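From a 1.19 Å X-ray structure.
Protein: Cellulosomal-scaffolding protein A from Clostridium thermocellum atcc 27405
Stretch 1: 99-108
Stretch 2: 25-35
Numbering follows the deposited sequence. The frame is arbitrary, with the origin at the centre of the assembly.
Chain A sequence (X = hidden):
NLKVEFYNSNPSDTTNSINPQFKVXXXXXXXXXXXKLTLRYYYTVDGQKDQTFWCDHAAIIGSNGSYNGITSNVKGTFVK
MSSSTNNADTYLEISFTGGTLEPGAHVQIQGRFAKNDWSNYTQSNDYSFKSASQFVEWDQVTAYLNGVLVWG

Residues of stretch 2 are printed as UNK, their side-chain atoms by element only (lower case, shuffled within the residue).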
# COMPACT_ATOMS: atom_id res chain seq x y z
N GLY A 99 -4.78 -12.55 9.70
CA GLY A 99 -5.15 -13.13 8.42
C GLY A 99 -4.05 -13.96 7.80
O GLY A 99 -2.88 -13.86 8.16
N THR A 100 -4.45 -14.79 6.84
CA THR A 100 -3.54 -15.71 6.19
C THR A 100 -3.80 -15.64 4.70
O THR A 100 -4.95 -15.63 4.25
CB THR A 100 -3.76 -17.15 6.69
OG1 THR A 100 -3.48 -17.22 8.09
CG2 THR A 100 -2.87 -18.12 5.95
N LEU A 101 -2.72 -15.57 3.94
CA LEU A 101 -2.80 -15.57 2.49
C LEU A 101 -2.33 -16.93 1.98
O LEU A 101 -1.13 -17.22 1.97
CB LEU A 101 -1.94 -14.44 1.92
CG LEU A 101 -2.19 -14.06 0.47
CD1 LEU A 101 -3.62 -13.56 0.31
CD2 LEU A 101 -1.20 -12.99 0.03
N GLU A 102 -3.29 -17.76 1.58
CA GLU A 102 -2.99 -19.12 1.11
C GLU A 102 -2.32 -19.10 -0.26
O GLU A 102 -2.42 -18.11 -0.97
CB GLU A 102 -4.29 -19.93 1.01
CG GLU A 102 -5.04 -20.12 2.33
CD GLU A 102 -4.35 -21.09 3.27
OE1 GLU A 102 -3.44 -21.83 2.82
OE2 GLU A 102 -4.71 -21.13 4.46
N PRO A 103 -1.64 -20.19 -0.63
CA PRO A 103 -1.11 -20.26 -1.99
C PRO A 103 -2.22 -20.03 -3.02
O PRO A 103 -3.28 -20.65 -2.93
CB PRO A 103 -0.60 -21.70 -2.09
CG PRO A 103 -0.27 -22.08 -0.69
CD PRO A 103 -1.30 -21.39 0.16
N GLY A 104 -1.97 -19.14 -3.97
CA GLY A 104 -2.94 -18.85 -5.01
C GLY A 104 -4.00 -17.82 -4.63
O GLY A 104 -4.80 -17.42 -5.47
N ALA A 105 -4.00 -17.40 -3.36
CA ALA A 105 -4.93 -16.37 -2.90
C ALA A 105 -4.32 -15.00 -3.10
O ALA A 105 -3.10 -14.86 -3.22
CB ALA A 105 -5.28 -16.59 -1.43
N HIS A 106 -5.16 -13.97 -3.13
CA HIS A 106 -4.64 -12.60 -3.14
C HIS A 106 -5.38 -11.73 -2.16
O HIS A 106 -6.51 -12.05 -1.76
CB HIS A 106 -4.64 -11.99 -4.55
CG HIS A 106 -6.00 -11.71 -5.11
ND1 HIS A 106 -6.69 -12.62 -5.88
CD2 HIS A 106 -6.77 -10.60 -5.05
CE1 HIS A 106 -7.84 -12.09 -6.26
NE2 HIS A 106 -7.92 -10.86 -5.77
N VAL A 107 -4.74 -10.64 -1.75
CA VAL A 107 -5.39 -9.63 -0.93
C VAL A 107 -5.36 -8.32 -1.68
O VAL A 107 -4.33 -7.93 -2.25
CB VAL A 107 -4.76 -9.53 0.50
CG1 VAL A 107 -3.26 -9.23 0.44
CG2 VAL A 107 -5.50 -8.50 1.34
N GLN A 108 -6.52 -7.65 -1.72
CA GLN A 108 -6.63 -6.37 -2.40
C GLN A 108 -6.90 -5.31 -1.35
O GLN A 108 -7.75 -5.51 -0.48
CB GLN A 108 -7.76 -6.41 -3.41
CG GLN A 108 -7.95 -5.12 -4.18
CD GLN A 108 -8.81 -5.33 -5.42
OE1 GLN A 108 -8.61 -6.30 -6.16
NE2 GLN A 108 -9.76 -4.43 -5.65
N UNK A 25 -0.41 -11.13 -4.31
CA UNK A 25 -0.78 -12.51 -4.60
C UNK A 25 0.30 -13.46 -4.09
O UNK A 25 1.48 -13.24 -4.33
c UNK A 25 -0.97 -12.72 -6.12
o UNK A 25 -1.96 -11.80 -6.61
c UNK A 25 -1.39 -14.15 -6.42
N UNK A 26 -0.12 -14.52 -3.41
CA UNK A 26 0.81 -15.55 -2.96
C UNK A 26 1.05 -16.55 -4.09
O UNK A 26 0.18 -17.36 -4.40
c UNK A 26 0.26 -16.28 -1.73
o UNK A 26 2.28 -17.58 -1.75
n UNK A 26 0.92 -17.81 0.03
c UNK A 26 1.24 -17.28 -1.15
N UNK A 27 2.23 -16.47 -4.69
CA UNK A 27 2.58 -17.32 -5.83
C UNK A 27 3.45 -18.49 -5.39
O UNK A 27 3.95 -19.25 -6.23
c UNK A 27 3.31 -16.51 -6.92
c UNK A 27 2.38 -15.47 -7.53
o UNK A 27 4.44 -15.84 -6.35
N UNK A 28 3.62 -18.66 -4.09
CA UNK A 28 4.45 -19.72 -3.55
C UNK A 28 3.65 -20.96 -3.17
O UNK A 28 2.47 -21.07 -3.51
N UNK A 29 4.28 -21.87 -2.44
CA UNK A 29 3.68 -23.16 -2.13
C UNK A 29 3.10 -23.23 -0.73
O UNK A 29 2.42 -24.19 -0.38
c UNK A 29 4.71 -24.27 -2.30
o UNK A 29 5.18 -24.36 -3.63
N UNK A 30 3.39 -22.22 0.08
CA UNK A 30 2.95 -22.23 1.47
C UNK A 30 2.24 -20.94 1.83
O UNK A 30 2.45 -19.91 1.20
c UNK A 30 4.13 -22.45 2.42
o UNK A 30 4.65 -23.76 2.27
N UNK A 31 1.40 -21.01 2.86
CA UNK A 31 0.67 -19.84 3.33
C UNK A 31 1.59 -18.76 3.89
O UNK A 31 2.69 -19.04 4.36
c UNK A 31 -0.36 -20.26 4.38
N UNK A 32 1.12 -17.52 3.80
CA UNK A 32 1.80 -16.35 4.34
C UNK A 32 0.96 -15.75 5.46
O UNK A 32 -0.25 -15.60 5.32
c UNK A 32 2.48 -13.97 3.83
c UNK A 32 2.02 -15.29 3.24
c UNK A 32 3.04 -15.80 2.20
c UNK A 32 3.14 -14.91 0.97
N UNK A 33 1.61 -15.44 6.57
CA UNK A 33 0.97 -14.81 7.72
C UNK A 33 0.88 -13.31 7.46
O UNK A 33 1.89 -12.62 7.48
c UNK A 33 1.84 -15.08 8.96
c UNK A 33 1.24 -14.53 10.24
o UNK A 33 1.76 -14.88 11.32
o UNK A 33 0.27 -13.74 10.19
N UNK A 34 -0.33 -12.81 7.22
CA UNK A 34 -0.51 -11.39 6.91
C UNK A 34 -0.10 -10.47 8.06
O UNK A 34 0.25 -9.31 7.82
c UNK A 34 -1.95 -11.09 6.50
c UNK A 34 -2.32 -11.49 5.08
c UNK A 34 -1.41 -10.82 4.06
c UNK A 34 -3.77 -11.11 4.81
N UNK A 35 -0.16 -10.96 9.29
CA UNK A 35 0.24 -10.15 10.43
C UNK A 35 1.73 -9.79 10.37
O UNK A 35 2.19 -8.92 11.10
o UNK A 35 0.77 -11.89 12.06
c UNK A 35 -0.11 -10.83 11.76

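Position 25 has three side-chain atoms, a first carbon carrying one oxygen and one carbon. The oxygen lies 3.4 Å from CB of H106, its antiparallel partner in a non-hydrogen-bonded pair. The residue is T25, whose branching at CB suits an extended strand.

At position 26 two carbons follow one another, the second ending in two heavy atoms, one oxygen and one nitrogen. The chain points toward stretch 1, and its nitrogen is 2.9 Å from O of L101. This is N26. Its amide does three jobs: ND2 donates to O of L101 and, at 2.8 Å, to O of position 30, while OD1 accepts from N of position 28 at 2.9 Å. A carboxylate could not make the two donations.

Position 27 again has a carbon bearing one oxygen and one carbon, but it points away and touches nothing on stretch 1. It is T27, and OG1 finds its hydrogen bond elsewhere in the structure.

Position 28 has no side-chain atoms, hence G28; its backbone O packs 3.4 Å from CB of P103. Positions 29 and 30 each carry one carbon and then one oxygen, both pointing away: S29 and S30. Here too the backbone makes the contact, O of S29 lying 3.4 Å from CG of P103. Small polar side chains are at ease in this exposed loop.

Position 31 has a single carbon, 3.7 Å from CG2 of T100 and 4.5 Å from CD of P103. It is A31, a modest apolar surface between them.

Position 32 has four carbons, forked at the first, with one arm two carbons long: I32. It is buried, with its CB 4.3 Å from CB of L101, and β-branching again suits the strand.

Position 33 has two carbons, the second carrying two oxygens. This is D33, whose OD1 accepts from N of position 35 at 3.0 Å, steadying the 3-10 segment as it begins.

Position 34 has four carbons forked at the second: L34. Its CD2 reaches CB of L101 (4.2 Å) and CG1 of V107 (4.4 Å), an apolar fit for a buried site.

Position 35, one carbon and one oxygen, is S35; its OG lies 2.7 Å from OD1 of D33, a second hydrogen bond to that carboxylate.

The contact joins two antiparallel ladders whose register differs by two. L101 and I32 exchange backbone hydrogen bonds in one; beside the other, N26 N donates to A105 O (3.0 Å) and G104 N to N26 O (2.8 Å). Between them, the N26 side chain ties the loop to L101 beside the type II turn from E102 to A105.

Stretch 2, residues 25-35: TNTGSSAIDLS
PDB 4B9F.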